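Putative carboxymuconolactone decarboxylase (Burkholderia xenovorans, PDB 2QEU) probably acts as a decarboxylase of the carboxymuconolactone decarboxylase family, whose members may also have peroxiredoxin activity. Local coordinates at the interface of chains A and B and the interface of chains A and C. Sequence-based numbering; all coordinates share one arbitrary frame. Chains: chain A/B/C, Putative carboxymuconolactone decarboxylase.

Helix 99-113 runs through all three contacts, from chain A in contacts 1 and 2 and from chain C in contact 3. Leu107 and Ile110 serve contacts 1 and 3 in different copies, and Leu108 serves contacts 2 and 3. Helix 65-79 is shared by contacts 2 and 3, helix 40-53 by contacts 1 and 3. The C-alpha centres of contacts 1 and 2 lie about 12 Å apart, those of 2 and 3 16 Å, and those of 1 and 3 25 Å. Contacts 2 and 3 belong to one two-fold interface, whereas contact 1 joins a third chain, consistent with two-fold pairs building the six-copy assembly, if that is biological.

Contact 1: the interface of chains A and B. Residues chain A 103, 107, 110, 118; chain B 35, 38-39, 42.
B:Leu35 lays a methyl on the indole of A:Trp118, joining helix 30-38 of one copy to helix 116-119 of another in this all-helical carboxymuconolactone decarboxylase family protein. This is a CH-pi contact: CD1 of B:Leu35 stands 3.6 Å from the centroid of the five-membered ring of A:Trp118, on one face. CG of A:Trp118 is anti to its backbone N (chi1 169°), and with chi2 at -97° the ring plane is turned to present that face to the leucine. The benzo end reaches further along helix 30-38 of chain B, its CH2 coming 4.2 Å from CB of B:Tyr38.

Aliphatic packing continues beside the indole. The same B:Leu35 CD1 also lies 3.6 Å from CD2 of A:Leu107, so the methyl touches both side chains, in directions roughly at a right angle to one another. The other branch of A:Leu107, CD1, rests 3.7 Å from CB of B:Ala39, while B:Thr42 passes alongside in the opposite direction with OG1 4.0 Å from that CD1.

Methyl-to-carbonyl contact is looser: CG2 of A:Ile103 sits 3.9 Å from the main-chain O of B:Tyr38, whose ring crosses the isoleucine at about a right angle.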
loop_
_atom_site.group_PDB
_atom_site.type_symbol
_atom_site.label_atom_id
_atom_site.label_comp_id
_atom_site.label_asym_id
_atom_site.label_seq_id
_atom_site.Cartn_x
_atom_site.Cartn_y
_atom_site.Cartn_z
ATOM N N ILE A 103 21.177 -10.692 0.242
ATOM C CA ILE A 103 20.555 -10.862 -1.075
ATOM C C ILE A 103 19.467 -11.904 -1.016
ATOM O O ILE A 103 18.364 -11.688 -1.504
ATOM C CB ILE A 103 21.630 -11.280 -2.171
ATOM C CG1 ILE A 103 22.683 -10.198 -2.370
ATOM C CG2 ILE A 103 20.922 -11.595 -3.483
ATOM C CD1 ILE A 103 23.899 -10.689 -3.188
ATOM N N LEU A 107 15.501 -10.950 -1.897
ATOM C CA LEU A 107 14.779 -11.605 -2.957
ATOM C C LEU A 107 13.394 -12.103 -2.547
ATOM O O LEU A 107 12.465 -12.125 -3.349
ATOM C CB LEU A 107 15.621 -12.787 -3.511
ATOM C CG LEU A 107 16.874 -12.397 -4.252
ATOM C CD1 LEU A 107 17.703 -13.674 -4.495
ATOM C CD2 LEU A 107 16.583 -11.682 -5.558
ATOM N N ILE A 110 10.168 -10.291 -3.465
ATOM C CA ILE A 110 9.514 -10.490 -4.772
ATOM C C ILE A 110 8.304 -11.395 -4.702
ATOM O O ILE A 110 7.308 -11.148 -5.378
ATOM C CB ILE A 110 10.548 -10.986 -5.840
ATOM C CG1 ILE A 110 11.652 -9.950 -5.981
ATOM C CG2 ILE A 110 9.895 -11.289 -7.223
ATOM C CD1 ILE A 110 12.923 -10.537 -6.682
ATOM N N TRP A 118 12.554 -5.645 -5.356
ATOM C CA TRP A 118 13.977 -5.604 -5.719
ATOM C C TRP A 118 14.292 -4.300 -6.451
ATOM O O TRP A 118 15.254 -3.595 -6.128
ATOM C CB TRP A 118 14.312 -6.794 -6.634
ATOM C CG TRP A 118 15.631 -6.700 -7.257
ATOM C CD1 TRP A 118 15.916 -6.235 -8.527
ATOM C CD2 TRP A 118 16.907 -7.109 -6.694
ATOM N NE1 TRP A 118 17.261 -6.302 -8.746
ATOM C CE2 TRP A 118 17.888 -6.836 -7.657
ATOM C CE3 TRP A 118 17.304 -7.660 -5.462
ATOM C CZ2 TRP A 118 19.248 -7.100 -7.436
ATOM C CZ3 TRP A 118 18.657 -7.902 -5.240
ATOM C CH2 TRP A 118 19.601 -7.630 -6.225
ATOM N N LEU B 35 19.736 -7.712 -11.036
ATOM C CA LEU B 35 19.187 -9.011 -10.615
ATOM C C LEU B 35 19.961 -10.149 -11.300
ATOM O O LEU B 35 20.276 -11.144 -10.673
ATOM C CB LEU B 35 17.732 -9.179 -10.991
ATOM C CG LEU B 35 17.022 -10.382 -10.316
ATOM C CD1 LEU B 35 16.811 -10.111 -8.823
ATOM C CD2 LEU B 35 15.685 -10.684 -11.032
ATOM N N TYR B 38 23.439 -10.517 -9.489
ATOM C CA TYR B 38 23.452 -10.960 -8.100
ATOM C C TYR B 38 22.601 -12.160 -7.763
ATOM O O TYR B 38 22.791 -12.777 -6.704
ATOM C CB TYR B 38 23.021 -9.783 -7.227
ATOM C CG TYR B 38 24.060 -8.698 -7.183
ATOM C CD1 TYR B 38 25.300 -8.943 -6.658
ATOM C CD2 TYR B 38 23.772 -7.423 -7.627
ATOM C CE1 TYR B 38 26.273 -7.947 -6.603
ATOM C CE2 TYR B 38 24.722 -6.421 -7.576
ATOM C CZ TYR B 38 25.964 -6.689 -7.062
ATOM O OH TYR B 38 26.912 -5.693 -7.002
ATOM N N ALA B 39 21.642 -12.469 -8.634
ATOM C CA ALA B 39 20.645 -13.506 -8.386
ATOM C C ALA B 39 20.313 -14.147 -9.756
ATOM O O ALA B 39 19.165 -14.069 -10.223
ATOM C CB ALA B 39 19.404 -12.906 -7.737
ATOM N N THR B 42 17.330 -16.587 -9.944
ATOM C CA THR B 42 16.064 -15.819 -9.818
ATOM C C THR B 42 15.737 -15.058 -11.091
ATOM O O THR B 42 14.598 -15.087 -11.548
ATOM C CB THR B 42 16.033 -14.888 -8.554
ATOM O OG1 THR B 42 15.852 -15.713 -7.399
ATOM C CG2 THR B 42 14.891 -13.822 -8.631
#

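Contact 2: the interface of chains A and C. Residues chain A 67, 70-71, 74, 101, 105, 108; chain C 63, 68, 71.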
loop_
_atom_site.group_PDB
_atom_site.type_symbol
_atom_site.label_atom_id
_atom_site.label_comp_id
_atom_site.label_asym_id
_atom_site.label_seq_id
_atom_site.Cartn_x
_atom_site.Cartn_y
_atom_site.Cartn_z
ATOM N N TYR A 67 19.644 -10.678 11.940
ATOM C CA TYR A 67 18.380 -11.031 11.280
ATOM C C TYR A 67 17.223 -10.046 11.636
ATOM O O TYR A 67 16.325 -9.825 10.834
ATOM C CB TYR A 67 18.015 -12.486 11.567
ATOM C CG TYR A 67 19.056 -13.472 11.120
ATOM C CD1 TYR A 67 19.671 -13.340 9.860
ATOM C CD2 TYR A 67 19.515 -14.440 11.974
ATOM C CE1 TYR A 67 20.653 -14.176 9.439
ATOM C CE2 TYR A 67 20.498 -15.295 11.551
ATOM C CZ TYR A 67 21.064 -15.145 10.266
ATOM O OH TYR A 67 22.073 -15.968 9.833
ATOM N N LEU A 70 17.979 -7.487 9.175
ATOM C CA LEU A 70 17.589 -8.004 7.843
ATOM C C LEU A 70 16.074 -7.859 7.581
ATOM O O LEU A 70 15.648 -7.423 6.496
ATOM C CB LEU A 70 18.040 -9.456 7.661
ATOM C CG LEU A 70 17.652 -10.085 6.311
ATOM C CD1 LEU A 70 18.164 -9.230 5.118
ATOM C CD2 LEU A 70 18.178 -11.515 6.261
ATOM N N ILE A 71 15.270 -8.205 8.569
ATOM C CA ILE A 71 13.807 -8.035 8.467
ATOM C C ILE A 71 13.480 -6.542 8.174
ATOM O O ILE A 71 12.674 -6.241 7.286
ATOM C CB ILE A 71 13.024 -8.561 9.702
ATOM C CG1 ILE A 71 13.148 -10.094 9.749
ATOM C CG2 ILE A 71 11.538 -8.079 9.702
ATOM C CD1 ILE A 71 12.813 -10.717 11.116
ATOM N N VAL A 74 14.272 -5.613 4.533
ATOM C CA VAL A 74 13.227 -6.072 3.626
ATOM C C VAL A 74 11.992 -5.178 3.729
ATOM O O VAL A 74 11.391 -4.757 2.714
ATOM C CB VAL A 74 12.902 -7.579 3.791
ATOM C CG1 VAL A 74 11.814 -7.970 2.771
ATOM C CG2 VAL A 74 14.177 -8.457 3.598
ATOM N N GLU A 101 23.605 -13.511 2.547
ATOM C CA GLU A 101 22.370 -13.548 3.364
ATOM C C GLU A 101 21.455 -12.380 3.055
ATOM O O GLU A 101 20.247 -12.552 2.930
ATOM C CB GLU A 101 22.705 -13.556 4.853
ATOM C CG GLU A 101 23.214 -14.902 5.345
ATOM C CD GLU A 101 23.552 -14.870 6.795
ATOM O OE1 GLU A 101 24.291 -13.938 7.180
ATOM O OE2 GLU A 101 23.006 -15.701 7.555
ATOM N N GLY A 105 17.632 -12.724 1.493
ATOM C CA GLY A 105 16.525 -12.125 2.231
ATOM C C GLY A 105 15.716 -11.147 1.399
ATOM O O GLY A 105 14.492 -11.226 1.343
ATOM N N LEU A 108 13.248 -12.528 -1.305
ATOM C CA LEU A 108 11.961 -13.031 -0.831
ATOM C C LEU A 108 10.863 -12.010 -0.949
ATOM O O LEU A 108 9.676 -12.342 -1.057
ATOM C CB LEU A 108 12.058 -13.489 0.599
ATOM C CG LEU A 108 13.020 -14.643 0.834
ATOM C CD1 LEU A 108 13.295 -14.877 2.361
ATOM C CD2 LEU A 108 12.576 -15.921 0.076
ATOM N N LEU C 63 21.301 -18.175 4.079
ATOM C CA LEU C 63 20.349 -17.724 5.100
ATOM C C LEU C 63 19.534 -18.943 5.536
ATOM O O LEU C 63 18.972 -19.611 4.699
ATOM C CB LEU C 63 19.428 -16.664 4.470
ATOM C CG LEU C 63 18.404 -15.930 5.362
ATOM C CD1 LEU C 63 19.091 -15.187 6.455
ATOM C CD2 LEU C 63 17.522 -15.014 4.503
ATOM N N LYS C 68 14.322 -17.462 6.403
ATOM C CA LYS C 68 13.671 -17.205 5.138
ATOM C C LYS C 68 12.155 -17.166 5.325
ATOM O O LYS C 68 11.481 -16.232 4.907
ATOM C CB LYS C 68 14.026 -18.247 4.098
ATOM C CG LYS C 68 15.488 -18.217 3.668
ATOM C CD LYS C 68 15.720 -19.037 2.368
ATOM C CE LYS C 68 17.131 -18.845 1.898
ATOM N NZ LYS C 68 17.415 -19.668 0.719
ATOM N N ILE C 71 10.967 -14.134 7.341
ATOM C CA ILE C 71 10.813 -12.944 6.481
ATOM C C ILE C 71 9.450 -12.988 5.751
ATOM O O ILE C 71 8.729 -12.004 5.739
ATOM C CB ILE C 71 12.009 -12.777 5.499
ATOM C CG1 ILE C 71 13.284 -12.402 6.305
ATOM C CG2 ILE C 71 11.710 -11.766 4.373
ATOM C CD1 ILE C 71 14.650 -12.646 5.574
#
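The phenol ring of A:Tyr67 meets CD1 of C:Leu63 through its CE1 atom, 3.5 Å away; the methyl comes at a slant, above the ring plane but beyond the ring's outline and not over its centre. At the edge of the ring, in its plane, lies the carboxylate carbon CD of A:Glu101. The tyrosine OH donates a short hydrogen bond of 2.5 Å to OE2 of A:Glu101, met on the syn side and 18° out of the carboxylate plane. This bond ties helix 65-79 to helix 99-113 within chain A and should restrain the rotation of the ring against which the leucine packs.

C:Leu63, in a loop, forks across both helices in this part of the two-fold interface. Its CG is anti to the backbone N (chi1 -175°), and CD1 meets CD2 of A:Leu70 tip to tip, while CD2 turns to the main chain of A:Gly105, 3.8 Å from CA.

C:Ile71 buries 75 Å², more than any other residue of the patch. Its CD1 reaches CD2 of A:Leu70 at 3.8 Å, with the two side chains at about a right angle, and its CG2 faces A:Val74 CG1. The two Ile71 copies lie antiparallel, flank to flank, CG1 of A:Ile71 being 4.1 Å from CG1 of C:Ile71. C:Lys68 contributes main chain and CB: CD1 of A:Leu108 lies 3.4 Å from its carbonyl O.

Contact 3: the interface of chains A and C. Residues chain A 46, 49, 53-54, 72; chain C 107-108, 110-111.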
loop_
_atom_site.group_PDB
_atom_site.type_symbol
_atom_site.label_atom_id
_atom_site.label_comp_id
_atom_site.label_asym_id
_atom_site.label_seq_id
_atom_site.Cartn_x
_atom_site.Cartn_y
_atom_site.Cartn_z
ATOM N N TYR A 46 8.667 6.025 21.501
ATOM C CA TYR A 46 9.080 5.259 20.342
ATOM C C TYR A 46 10.443 4.609 20.530
ATOM O O TYR A 46 10.685 3.425 20.163
ATOM C CB TYR A 46 9.099 6.156 19.115
ATOM C CG TYR A 46 9.596 5.431 17.847
ATOM C CD1 TYR A 46 8.790 4.563 17.170
ATOM C CD2 TYR A 46 10.907 5.543 17.427
ATOM C CE1 TYR A 46 9.244 3.882 16.061
ATOM C CE2 TYR A 46 11.359 4.859 16.322
ATOM C CZ TYR A 46 10.513 4.028 15.634
ATOM O OH TYR A 46 10.945 3.325 14.533
HETATM N N MSE A 49 10.311 1.646 22.732
HETATM C CA MSE A 49 9.779 0.511 21.961
HETATM C C MSE A 49 10.899 -0.090 21.108
HETATM O O MSE A 49 11.074 -1.303 21.047
HETATM C CB MSE A 49 8.601 0.979 21.079
HETATM C CG MSE A 49 7.816 -0.145 20.546
HETATM SE SE MSE A 49 6.260 0.458 19.544
HETATM C CE MSE A 49 7.194 1.141 18.025
HETATM N N MSE A 53 12.557 -3.857 21.054
HETATM C CA MSE A 53 12.431 -4.613 19.832
HETATM C C MSE A 53 13.759 -5.032 19.241
HETATM O O MSE A 53 13.912 -6.155 18.708
HETATM C CB MSE A 53 11.629 -3.837 18.787
HETATM C CG MSE A 53 10.135 -3.806 19.061
HETATM SE SE MSE A 53 9.401 -2.620 17.690
HETATM C CE MSE A 53 7.495 -2.968 18.012
ATOM N N LEU A 54 14.761 -4.156 19.351
ATOM C CA LEU A 54 16.076 -4.427 18.760
ATOM C C LEU A 54 17.126 -4.843 19.807
ATOM O O LEU A 54 18.323 -4.706 19.573
ATOM C CB LEU A 54 16.533 -3.214 17.948
ATOM C CG LEU A 54 15.782 -3.090 16.604
ATOM C CD1 LEU A 54 15.967 -1.736 15.961
ATOM C CD2 LEU A 54 16.286 -4.227 15.648
ATOM N N LEU A 72 14.132 -5.623 8.885
ATOM C CA LEU A 72 13.942 -4.181 8.636
ATOM C C LEU A 72 14.403 -3.733 7.258
ATOM O O LEU A 72 13.754 -2.871 6.644
ATOM C CB LEU A 72 14.566 -3.366 9.766
ATOM C CG LEU A 72 13.790 -3.512 11.100
ATOM C CD1 LEU A 72 14.600 -3.074 12.359
ATOM C CD2 LEU A 72 12.371 -2.831 11.039
ATOM N N LEU C 107 7.046 -8.312 15.539
ATOM C CA LEU C 107 7.010 -6.986 16.160
ATOM C C LEU C 107 7.685 -5.916 15.346
ATOM O O LEU C 107 7.305 -4.757 15.362
ATOM C CB LEU C 107 7.566 -7.052 17.579
ATOM C CG LEU C 107 6.787 -7.896 18.613
ATOM C CD1 LEU C 107 7.608 -8.014 19.917
ATOM C CD2 LEU C 107 5.426 -7.172 18.871
ATOM N N LEU C 108 8.757 -6.294 14.639
ATOM C CA LEU C 108 9.545 -5.305 13.866
ATOM C C LEU C 108 8.701 -4.675 12.771
ATOM O O LEU C 108 8.918 -3.517 12.379
ATOM C CB LEU C 108 10.796 -5.986 13.273
ATOM C CG LEU C 108 11.817 -6.493 14.297
ATOM C CD1 LEU C 108 12.907 -7.397 13.640
ATOM C CD2 LEU C 108 12.450 -5.423 15.181
ATOM N N ILE C 110 5.871 -3.360 13.174
ATOM C CA ILE C 110 5.256 -2.187 13.758
ATOM C C ILE C 110 6.098 -0.907 13.463
ATOM O O ILE C 110 5.599 0.172 13.190
ATOM C CB ILE C 110 5.041 -2.348 15.278
ATOM C CG1 ILE C 110 4.076 -3.510 15.533
ATOM C CG2 ILE C 110 4.510 -1.032 15.899
ATOM C CD1 ILE C 110 4.000 -3.963 16.974
ATOM N N ILE C 111 7.442 -1.075 13.469
ATOM C CA ILE C 111 8.316 0.061 13.162
ATOM C C ILE C 111 7.987 0.693 11.793
ATOM O O ILE C 111 7.866 1.910 11.678
ATOM C CB ILE C 111 9.789 -0.361 13.217
ATOM C CG1 ILE C 111 10.196 -0.648 14.676
ATOM C CG2 ILE C 111 10.681 0.732 12.583
ATOM C CD1 ILE C 111 11.567 -1.278 14.840
#
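Helices 40-53 and 65-79 of chain A receive helix 99-113 of chain C in this part of the two-fold interface, with the selenomethionine A:Met53 laid against C:Leu107, C:Ile110 and C:Ile111. Its CG is anti to the carbonyl carbon (chi1 -75°), and the chain is extended beyond it, which carries the terminal methyl to the main chain of helix 99-113 of chain C; 81 Å² of the residue is hidden. That methyl, CE, approaches the main-chain O of C:Leu107 at 3.2 Å, from well off the carbonyl direction, and might make a weak polarised contact with it. It also packs 3.7 Å from CB of C:Ile110. The selenium SE touches CG1 of C:Ile111 at 3.7 Å, the two side chains running side by side with their tips pointing opposite ways.

C:Ile111 is flanked on another branch by A:Tyr46, which crosses it at about a right angle. One turn along the helix from A:Tyr46, the selenomethionine A:Met49 bends at its last torsion (chi3 71°), bringing its CE to 4.1 Å from CG2 of C:Ile110.

C:Leu108 packs against A:Met53, A:Leu54 and A:Leu72. Its CD2 meets CB of A:Met53 and, at 4.0 Å, CD2 of A:Leu54. From helix 65-79, A:Leu72 stands at about a right angle to C:Leu108 and points CD2 at its carbonyl O, 3.8 Å away. The tightest approach to C:Ile111 is that of the phenol oxygen OH of A:Tyr46, 3.3 Å from CG2.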